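Local atomic coordinates of cell surface protein (Putative S-layer protein) (Clostridioides difficile R20291, PDB entry 5NJL), a protein that is a putative S-layer protein, probably of the cell wall, that has an extended three-domain fold and shows cell adhesion in vitro. Residues A[49-54]-A[72-77]; A[128-133]-A[139-144]; A[222-227]-A[274-279]. All coordinates share one frame; numbering follows the deposited sequence.

Interaction 1: A[49-54]-A[72-77]; sequences SKLKII and ELIVTI. With SO4 (sulfate ion), chain K.
The shortest polar bond here, 2.8 Å from Ile53 N to O3 of a bound sulfate at an N-H...O angle of 160°, fixes an anion on the segment whose Leu51 reaches across to Ile74 and Thr76. The setting is a five-stranded mixed sheet in which strand 52-54 is outermost. Strand 40-45 lies between it and strand 72-79, bonding through its backbone to Lys52 and Ile54 on one side and to Ile74, by way of Gly45, on the other. The contact therefore bridges second neighbours in the sheet, and no hydrogen bond joins 49-54 directly to 72-77.

Leu51 does the bridging with its two methyls. Leu51 CD1 meets Thr76 CG2 tip to tip at 3.7 Å. Leu51 CD2 lies 3.9 Å from Ile74 O and 4.1 Å from Ile74 CB, the two side chains running obliquely past each other. Thr76 presents its methyl because CG2 stands anti to its carbonyl carbon, with OG1 at a chi1 of 69°. Leu73 and Val75 instead pack on helix 57-65, so the leucine bridge belongs to the sheet face turned from that helix. The sulfate, probably taken up from the crystallisation liquor, also rests against aliphatic carbon: its O3 comes within 3.2 Å of Ile53 CG1, and its O1 lies 3.7 Å from Lys52 CG.

Interaction 2: A[128-133]-A[139-144]; sequences VKASYD and LVITLR
The flat groups of this contact are peptide planes, bonded between Lys129 and Thr142 and between Ser131 and Val140; one face of the ladder bears Val128, Ala130, Tyr132, Leu139, Ile141 and Leu143, the other Lys129, Ser131, Val140 and Thr142. Of the edges, strand 126-133 is outermost in its three-stranded antiparallel sheet, whereas 138-145 is bonded along its other edge to strand 152-158. The two strands form a beta hairpin and run at 161° to each other.

Each hydrogen-bonded pair is closed in both directions. Lys129 N meets Thr142 O at 2.9 Å, in the carbonyl plane, and Val140 N reaches Ser131 O at 2.8 Å, nearly in line with the carbonyl. The return bond from Ser131 N to Val140 O is more bent, with an N-H...O angle of 154° and the donor tilted from the carbonyl plane. That same oxygen accepts a water hydrogen bond of 2.8 Å, and the water also pairs with Ser131 OG at 2.7 Å, so Val140 O is gripped twice.

On the mainly apolar face Leu143 CG stands anti to its carbonyl carbon (chi1 -51°), which sets Leu143 CD2 beside Val128 CG2 at 3.8 Å, and Ala130 CB sits 4.4 Å from both Leu139 CD1 and Ile141 CG1. Helix 101-115 packs over this face through Ile111 and Leu104. Thr142 OG1, on the other face, bonds to Thr154 OG1 of the next strand. Backbone bonds thus set the register, while one face packs hydrocarbon toward the helix and the other mixes two hydroxyls and a lysine with Val140.

Interaction 3: A[222-227]-A[274-279]; sequences QDLYDG and LTVEST. With SO4 (sulfate ion), chain T.
Leu224, from the short, weakly bonded helix 221-224, sends its side chain down onto Leu274 and Val276 of strand 271-278, an inner strand of a four-stranded mixed sheet. From CB, which points toward the strand, the chain turns at a chi1 of -51° and sets CG anti to the carbonyl carbon; CG itself stays 4.8 Å from Val276 CG2. The fork at the end makes the contact. CD1 meets Val276 CG2 tip to tip at 3.7 Å, and CD2 approaches Leu274 CD2 at 4.5 Å. Because Leu274 CD2 is also 4.5 Å from Leu224 CD1, this methyl lies equally far from both branches of the fork.

Val276 supplies a single methyl, CG2, which its chi1 of -176° places anti to its own carbonyl carbon. No hydrogen bond crosses between the segments, and the three touching residues are all buried: this is helix-on-sheet hydrocarbon packing. Leu291 of helix 281-291 and Lys233 of helix 232-238 also touch Leu224, so helices on one face of the sheet converge at this leucine.

Beyond the packed region the strand gives way to Thr279, which binds a sulfate probably acquired from the crystallisation liquor, with Asn280 ND2 as a second partner of the ion. Thr279 OG1 donates to sulfate O2 at 3.1 Å and lies 3.5 Å from O3.

How the interactions relate
The three contacts sit in three separate sheets of an elongated chain. Interaction 2 lies about 50 Å from interaction 1 and 64 Å from interaction 3, centre to centre, on the opposite side of the chain's centre from both; interactions 1 and 3 are about 31 Å apart. Only interaction 2 joins neighbouring strands, and there backbone hydrogen bonds dominate between a mixed and a mainly apolar face. Interactions 1 and 3 have none across their segments and rest on leucine methyls: the former spans an intervening strand in a partly buried contact, the latter seats a short helix on one sheet face in a buried one. Both also include a sulfate bound on just one segment.

Interaction 1: A[49-54]-A[72-77]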
loop_
_atom_site.group_PDB
_atom_site.type_symbol
_atom_site.label_atom_id
_atom_site.label_comp_id
_atom_site.label_asym_id
_atom_site.label_seq_id
_atom_site.Cartn_x
_atom_site.Cartn_y
_atom_site.Cartn_z
ATOM N N SER A 49 8.160 -12.656 -11.498
ATOM C CA SER A 49 9.398 -12.195 -12.136
ATOM C C SER A 49 9.245 -11.730 -13.584
ATOM O O SER A 49 10.225 -11.317 -14.187
ATOM C CB SER A 49 10.457 -13.307 -12.089
ATOM O OG SER A 49 10.733 -13.669 -10.749
ATOM N N LYS A 50 8.044 -11.808 -14.157
ATOM C CA LYS A 50 7.846 -11.423 -15.553
ATOM C C LYS A 50 6.678 -10.440 -15.696
ATOM O O LYS A 50 5.936 -10.481 -16.673
ATOM C CB LYS A 50 7.632 -12.680 -16.409
ATOM C CG LYS A 50 8.781 -13.684 -16.331
ATOM C CD LYS A 50 8.477 -14.979 -17.071
ATOM C CE LYS A 50 8.585 -14.812 -18.579
ATOM N NZ LYS A 50 8.833 -16.119 -19.245
ATOM N N LEU A 51 6.523 -9.548 -14.720
ATOM C CA LEU A 51 5.419 -8.601 -14.732
ATOM C C LEU A 51 5.731 -7.446 -15.681
ATOM O O LEU A 51 6.873 -7.014 -15.793
ATOM C CB LEU A 51 5.152 -8.067 -13.327
ATOM C CG LEU A 51 4.701 -9.060 -12.277
ATOM C CD1 LEU A 51 4.629 -8.361 -10.930
ATOM C CD2 LEU A 51 3.366 -9.684 -12.643
ATOM N N LYS A 52 4.702 -6.959 -16.366
ATOM C CA LYS A 52 4.822 -5.811 -17.260
ATOM C C LYS A 52 3.695 -4.837 -16.989
ATOM O O LYS A 52 2.567 -5.250 -16.769
ATOM C CB LYS A 52 4.774 -6.285 -18.703
ATOM C CG LYS A 52 6.112 -6.848 -19.157
ATOM C CD LYS A 52 5.971 -7.963 -20.176
ATOM C CE LYS A 52 7.350 -8.411 -20.650
ATOM N NZ LYS A 52 7.301 -9.764 -21.265
ATOM N N ILE A 53 4.015 -3.545 -16.999
ATOM C CA ILE A 53 3.031 -2.490 -16.866
ATOM C C ILE A 53 2.124 -2.519 -18.092
ATOM O O ILE A 53 2.596 -2.636 -19.195
ATOM C CB ILE A 53 3.687 -1.083 -16.723
ATOM C CG1 ILE A 53 4.494 -0.999 -15.411
ATOM C CG2 ILE A 53 2.623 0.016 -16.730
ATOM C CD1 ILE A 53 5.595 0.056 -15.434
ATOM N N ILE A 54 0.821 -2.439 -17.876
ATOM C CA ILE A 54 -0.136 -2.248 -18.964
ATOM C C ILE A 54 -0.675 -0.853 -18.872
ATOM O O ILE A 54 -0.755 -0.309 -17.780
ATOM C CB ILE A 54 -1.280 -3.293 -18.936
ATOM C CG1 ILE A 54 -2.162 -3.180 -17.681
ATOM C CG2 ILE A 54 -0.670 -4.679 -19.032
ATOM C CD1 ILE A 54 -3.427 -4.019 -17.755
ATOM N N GLU A 72 -1.744 -19.897 -15.756
ATOM C CA GLU A 72 -2.087 -18.787 -14.888
ATOM C C GLU A 72 -1.414 -17.477 -15.276
ATOM O O GLU A 72 -0.431 -17.448 -16.023
ATOM C CB GLU A 72 -1.758 -19.135 -13.433
ATOM C CG GLU A 72 -0.298 -19.440 -13.170
ATOM C CD GLU A 72 -0.073 -19.983 -11.767
ATOM O OE1 GLU A 72 -0.754 -20.959 -11.373
ATOM O OE2 GLU A 72 0.802 -19.433 -11.070
ATOM N N LEU A 73 -1.970 -16.410 -14.715
ATOM C CA LEU A 73 -1.559 -15.032 -14.986
ATOM C C LEU A 73 -1.555 -14.331 -13.626
ATOM O O LEU A 73 -2.435 -14.602 -12.805
ATOM C CB LEU A 73 -2.618 -14.398 -15.893
ATOM C CG LEU A 73 -2.342 -13.259 -16.849
ATOM C CD1 LEU A 73 -1.147 -13.577 -17.744
ATOM C CD2 LEU A 73 -3.600 -12.998 -17.677
ATOM N N ILE A 74 -0.580 -13.457 -13.389
ATOM C CA ILE A 74 -0.502 -12.685 -12.148
ATOM C C ILE A 74 -0.819 -11.231 -12.485
ATOM O O ILE A 74 -0.280 -10.717 -13.449
ATOM C CB ILE A 74 0.921 -12.755 -11.533
ATOM C CG1 ILE A 74 1.354 -14.210 -11.281
ATOM C CG2 ILE A 74 0.997 -11.965 -10.227
ATOM C CD1 ILE A 74 0.580 -14.903 -10.181
ATOM N N VAL A 75 -1.712 -10.607 -11.720
ATOM C CA VAL A 75 -2.029 -9.177 -11.868
ATOM C C VAL A 75 -1.673 -8.481 -10.546
ATOM O O VAL A 75 -2.166 -8.902 -9.492
ATOM C CB VAL A 75 -3.528 -8.956 -12.170
ATOM C CG1 VAL A 75 -3.859 -7.477 -12.298
ATOM C CG2 VAL A 75 -3.952 -9.717 -13.428
ATOM N N THR A 76 -0.830 -7.441 -10.596
ATOM C CA THR A 76 -0.589 -6.598 -9.402
ATOM C C THR A 76 -1.186 -5.209 -9.565
ATOM O O THR A 76 -1.185 -4.655 -10.660
ATOM C CB THR A 76 0.897 -6.516 -9.031
ATOM O OG1 THR A 76 1.628 -5.768 -10.004
ATOM C CG2 THR A 76 1.492 -7.924 -8.925
ATOM N N ILE A 77 -1.786 -4.717 -8.495
ATOM C CA ILE A 77 -2.444 -3.415 -8.451
ATOM C C ILE A 77 -1.662 -2.583 -7.428
ATOM O O ILE A 77 -1.591 -2.953 -6.239
ATOM C CB ILE A 77 -3.900 -3.566 -8.021
ATOM C CG1 ILE A 77 -4.649 -4.524 -8.980
ATOM C CG2 ILE A 77 -4.603 -2.209 -7.895
ATOM C CD1 ILE A 77 -6.109 -4.700 -8.628
HETATM S S SO4 K . 7.555 -2.455 -17.751
HETATM O O1 SO4 K . 7.821 -3.575 -18.690
HETATM O O2 SO4 K . 6.909 -1.324 -18.466
HETATM O O3 SO4 K . 6.677 -2.933 -16.668
HETATM O O4 SO4 K . 8.820 -1.985 -17.146
#

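Interaction 2: A[128-133]-A[139-144]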
loop_
_atom_site.group_PDB
_atom_site.type_symbol
_atom_site.label_atom_id
_atom_site.label_comp_id
_atom_site.label_asym_id
_atom_site.label_seq_id
_atom_site.Cartn_x
_atom_site.Cartn_y
_atom_site.Cartn_z
ATOM N N VAL A 128 11.217 31.641 19.894
ATOM C CA VAL A 128 10.487 30.386 19.627
ATOM C C VAL A 128 10.809 29.402 20.708
ATOM O O VAL A 128 11.990 29.207 21.055
ATOM C CB VAL A 128 10.877 29.767 18.256
ATOM C CG1 VAL A 128 10.118 28.463 18.017
ATOM C CG2 VAL A 128 10.577 30.736 17.137
ATOM N N LYS A 129 9.772 28.769 21.242
ATOM C CA LYS A 129 9.918 27.584 22.045
ATOM C C LYS A 129 9.126 26.467 21.430
ATOM O O LYS A 129 8.031 26.686 20.905
ATOM C CB LYS A 129 9.387 27.803 23.452
ATOM C CG LYS A 129 10.054 28.908 24.224
ATOM C CD LYS A 129 11.351 28.469 24.818
ATOM C CE LYS A 129 11.774 29.443 25.896
ATOM N NZ LYS A 129 13.135 29.056 26.285
ATOM N N ALA A 130 9.655 25.251 21.497
ATOM C CA ALA A 130 8.913 24.125 20.973
ATOM C C ALA A 130 9.036 23.003 21.950
ATOM O O ALA A 130 10.159 22.637 22.331
ATOM C CB ALA A 130 9.446 23.715 19.614
ATOM N N SER A 131 7.906 22.438 22.333
ATOM C CA SER A 131 7.838 21.455 23.409
ATOM C C SER A 131 7.105 20.211 22.934
ATOM O O SER A 131 6.072 20.328 22.293
ATOM C CB SER A 131 7.095 22.032 24.621
ATOM O OG SER A 131 7.630 23.267 25.095
ATOM N N TYR A 132 7.624 19.018 23.242
ATOM C CA TYR A 132 6.869 17.784 23.020
ATOM C C TYR A 132 6.320 17.367 24.382
ATOM O O TYR A 132 7.070 17.101 25.308
ATOM C CB TYR A 132 7.675 16.646 22.339
ATOM C CG TYR A 132 6.886 15.349 22.415
ATOM C CD1 TYR A 132 5.677 15.221 21.751
ATOM C CD2 TYR A 132 7.290 14.291 23.247
ATOM C CE1 TYR A 132 4.903 14.070 21.852
ATOM C CE2 TYR A 132 6.525 13.122 23.346
ATOM C CZ TYR A 132 5.328 13.017 22.651
ATOM O OH TYR A 132 4.526 11.886 22.764
ATOM N N ASP A 133 5.008 17.402 24.511
ATOM C CA ASP A 133 4.328 17.028 25.730
ATOM C C ASP A 133 4.050 15.537 25.614
ATOM O O ASP A 133 3.161 15.127 24.859
ATOM C CB ASP A 133 3.051 17.836 25.904
ATOM C CG ASP A 133 2.398 17.632 27.278
ATOM O OD1 ASP A 133 2.127 16.475 27.667
ATOM O OD2 ASP A 133 2.135 18.627 27.963
ATOM N N LEU A 139 2.897 18.400 19.941
ATOM C CA LEU A 139 3.986 19.372 19.769
ATOM C C LEU A 139 3.348 20.749 20.015
ATOM O O LEU A 139 2.344 21.080 19.385
ATOM C CB LEU A 139 4.537 19.282 18.361
ATOM C CG LEU A 139 5.462 20.353 17.832
ATOM C CD1 LEU A 139 6.749 20.366 18.627
ATOM C CD2 LEU A 139 5.752 20.160 16.371
ATOM N N VAL A 140 3.906 21.513 20.944
ATOM C CA VAL A 140 3.372 22.828 21.298
ATOM C C VAL A 140 4.432 23.861 20.944
ATOM O O VAL A 140 5.540 23.873 21.516
ATOM C CB VAL A 140 3.016 22.873 22.781
ATOM C CG1 VAL A 140 2.431 24.214 23.188
ATOM C CG2 VAL A 140 2.078 21.715 23.143
ATOM N N ILE A 141 4.081 24.737 20.015
ATOM C CA ILE A 141 4.957 25.791 19.558
ATOM C C ILE A 141 4.495 27.118 20.142
ATOM O O ILE A 141 3.328 27.511 19.979
ATOM C CB ILE A 141 4.982 25.804 18.045
ATOM C CG1 ILE A 141 5.585 24.468 17.544
ATOM C CG2 ILE A 141 5.819 26.963 17.515
ATOM C CD1 ILE A 141 5.302 24.224 16.094
ATOM N N THR A 142 5.405 27.826 20.819
ATOM C CA THR A 142 5.048 29.089 21.475
ATOM C C THR A 142 5.979 30.169 20.942
ATOM O O THR A 142 7.206 30.037 21.006
ATOM C CB THR A 142 5.109 28.943 22.991
ATOM O OG1 THR A 142 3.997 28.153 23.418
ATOM C CG2 THR A 142 5.073 30.275 23.703
ATOM N N LEU A 143 5.369 31.244 20.449
ATOM C CA LEU A 143 6.048 32.337 19.777
ATOM C C LEU A 143 5.798 33.617 20.542
ATOM O O LEU A 143 4.704 33.817 21.099
ATOM C CB LEU A 143 5.501 32.510 18.362
ATOM C CG LEU A 143 5.439 31.277 17.466
ATOM C CD1 LEU A 143 4.736 31.588 16.156
ATOM C CD2 LEU A 143 6.826 30.743 17.198
ATOM N N ARG A 144 6.796 34.491 20.547
ATOM C CA ARG A 144 6.635 35.839 21.056
ATOM C C ARG A 144 7.385 36.799 20.162
ATOM O O ARG A 144 8.512 36.500 19.772
ATOM C CB ARG A 144 7.210 35.819 22.459
ATOM C CG ARG A 144 7.120 37.049 23.283
ATOM C CD ARG A 144 7.566 36.694 24.712
ATOM N NE ARG A 144 9.011 36.461 24.766
ATOM C CZ ARG A 144 9.743 36.436 25.869
ATOM N NH1 ARG A 144 9.190 36.563 27.081
ATOM N NH2 ARG A 144 11.058 36.257 25.746
HETATM O O HOH W 1 6.492 25.287 23.755
#

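Interaction 3: A[222-227]-A[274-279]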
loop_
_atom_site.group_PDB
_atom_site.type_symbol
_atom_site.label_atom_id
_atom_site.label_comp_id
_atom_site.label_asym_id
_atom_site.label_seq_id
_atom_site.Cartn_x
_atom_site.Cartn_y
_atom_site.Cartn_z
ATOM N N GLN A 222 -4.480 -36.719 3.955
ATOM C CA GLN A 222 -5.292 -37.858 4.384
ATOM C C GLN A 222 -6.351 -38.204 3.335
ATOM O O GLN A 222 -6.629 -39.386 3.103
ATOM C CB GLN A 222 -5.978 -37.586 5.737
ATOM C CG GLN A 222 -5.034 -37.506 6.939
ATOM C CD GLN A 222 -4.440 -36.118 7.164
ATOM O OE1 GLN A 222 -5.140 -35.106 7.097
ATOM N NE2 GLN A 222 -3.140 -36.071 7.439
ATOM N N ASP A 223 -6.929 -37.172 2.706
ATOM C CA ASP A 223 -7.905 -37.356 1.626
ATOM C C ASP A 223 -7.346 -38.201 0.471
ATOM O O ASP A 223 -8.080 -38.944 -0.182
ATOM C CB ASP A 223 -8.351 -35.983 1.098
ATOM C CG ASP A 223 -9.483 -36.076 0.103
ATOM O OD1 ASP A 223 -10.316 -36.992 0.234
ATOM O OD2 ASP A 223 -9.537 -35.228 -0.810
ATOM N N LEU A 224 -6.038 -38.077 0.223
ATOM C CA LEU A 224 -5.342 -38.763 -0.873
ATOM C C LEU A 224 -4.499 -39.979 -0.498
ATOM O O LEU A 224 -4.198 -40.821 -1.361
ATOM C CB LEU A 224 -4.418 -37.768 -1.580
ATOM C CG LEU A 224 -5.054 -36.449 -2.004
ATOM C CD1 LEU A 224 -4.030 -35.626 -2.776
ATOM C CD2 LEU A 224 -6.321 -36.685 -2.825
ATOM N N TYR A 225 -4.087 -40.060 0.766
ATOM C CA TYR A 225 -3.073 -41.037 1.190
ATOM C C TYR A 225 -3.248 -41.319 2.689
ATOM O O TYR A 225 -3.341 -40.381 3.475
ATOM C CB TYR A 225 -1.688 -40.461 0.884
ATOM C CG TYR A 225 -0.539 -41.397 1.163
ATOM C CD1 TYR A 225 -0.205 -42.404 0.263
ATOM C CD2 TYR A 225 0.237 -41.261 2.325
ATOM C CE1 TYR A 225 0.854 -43.268 0.518
ATOM C CE2 TYR A 225 1.300 -42.125 2.587
ATOM C CZ TYR A 225 1.605 -43.121 1.680
ATOM O OH TYR A 225 2.646 -43.982 1.930
ATOM N N ASP A 226 -3.310 -42.599 3.067
ATOM C CA ASP A 226 -3.655 -43.027 4.459
ATOM C C ASP A 226 -2.455 -43.292 5.406
ATOM O O ASP A 226 -2.638 -43.785 6.525
ATOM C CB ASP A 226 -4.567 -44.277 4.425
ATOM C CG ASP A 226 -3.895 -45.507 3.782
ATOM O OD1 ASP A 226 -2.660 -45.525 3.606
ATOM O OD2 ASP A 226 -4.610 -46.461 3.422
ATOM N N GLY A 227 -1.247 -42.967 4.952
ATOM C CA GLY A 227 -0.007 -43.331 5.641
ATOM C C GLY A 227 0.730 -44.511 5.024
ATOM O O GLY A 227 1.906 -44.715 5.326
ATOM N N LEU A 274 -5.441 -28.965 -7.669
ATOM C CA LEU A 274 -5.763 -29.454 -6.364
ATOM C C LEU A 274 -4.661 -28.953 -5.435
ATOM O O LEU A 274 -3.488 -29.224 -5.662
ATOM C CB LEU A 274 -5.778 -30.981 -6.413
ATOM C CG LEU A 274 -6.340 -31.731 -5.215
ATOM C CD1 LEU A 274 -7.660 -31.137 -4.737
ATOM C CD2 LEU A 274 -6.496 -33.202 -5.598
ATOM N N THR A 275 -5.060 -28.216 -4.408
ATOM C CA THR A 275 -4.145 -27.801 -3.353
ATOM C C THR A 275 -4.203 -28.843 -2.228
ATOM O O THR A 275 -5.279 -29.180 -1.738
ATOM C CB THR A 275 -4.521 -26.398 -2.847
ATOM O OG1 THR A 275 -4.465 -25.480 -3.948
ATOM C CG2 THR A 275 -3.566 -25.929 -1.767
ATOM N N VAL A 276 -3.045 -29.381 -1.866
ATOM C CA VAL A 276 -2.942 -30.344 -0.767
ATOM C C VAL A 276 -2.208 -29.681 0.415
ATOM O O VAL A 276 -0.994 -29.443 0.341
ATOM C CB VAL A 276 -2.195 -31.611 -1.210
ATOM C CG1 VAL A 276 -2.179 -32.645 -0.075
ATOM C CG2 VAL A 276 -2.818 -32.181 -2.484
ATOM N N GLU A 277 -2.951 -29.397 1.488
ATOM C CA GLU A 277 -2.414 -28.655 2.635
ATOM C C GLU A 277 -2.553 -29.390 3.966
ATOM O O GLU A 277 -3.540 -30.106 4.199
ATOM C CB GLU A 277 -3.046 -27.258 2.726
ATOM C CG GLU A 277 -4.462 -27.185 3.277
ATOM C CD GLU A 277 -5.060 -25.794 3.159
ATOM O OE1 GLU A 277 -6.246 -25.633 3.522
ATOM O OE2 GLU A 277 -4.354 -24.863 2.704
ATOM N N SER A 278 -1.559 -29.169 4.829
ATOM C CA SER A 278 -1.430 -29.848 6.120
ATOM C C SER A 278 -0.519 -29.072 7.087
ATOM O O SER A 278 0.572 -28.623 6.700
ATOM C CB SER A 278 -0.831 -31.238 5.906
ATOM O OG SER A 278 -0.890 -32.012 7.090
ATOM N N THR A 279 -0.964 -28.940 8.341
ATOM C CA THR A 279 -0.091 -28.474 9.436
ATOM C C THR A 279 1.102 -29.433 9.622
ATOM O O THR A 279 2.240 -28.994 9.794
ATOM C CB THR A 279 -0.862 -28.318 10.767
ATOM O OG1 THR A 279 -1.603 -29.510 11.041
ATOM C CG2 THR A 279 -1.835 -27.144 10.702
HETATM S S SO4 T . 0.199 -32.028 13.399
HETATM O O1 SO4 T . 0.780 -33.368 13.153
HETATM O O2 SO4 T . 0.674 -31.092 12.357
HETATM O O3 SO4 T . -1.281 -32.094 13.365
HETATM O O4 SO4 T . 0.628 -31.531 14.728
#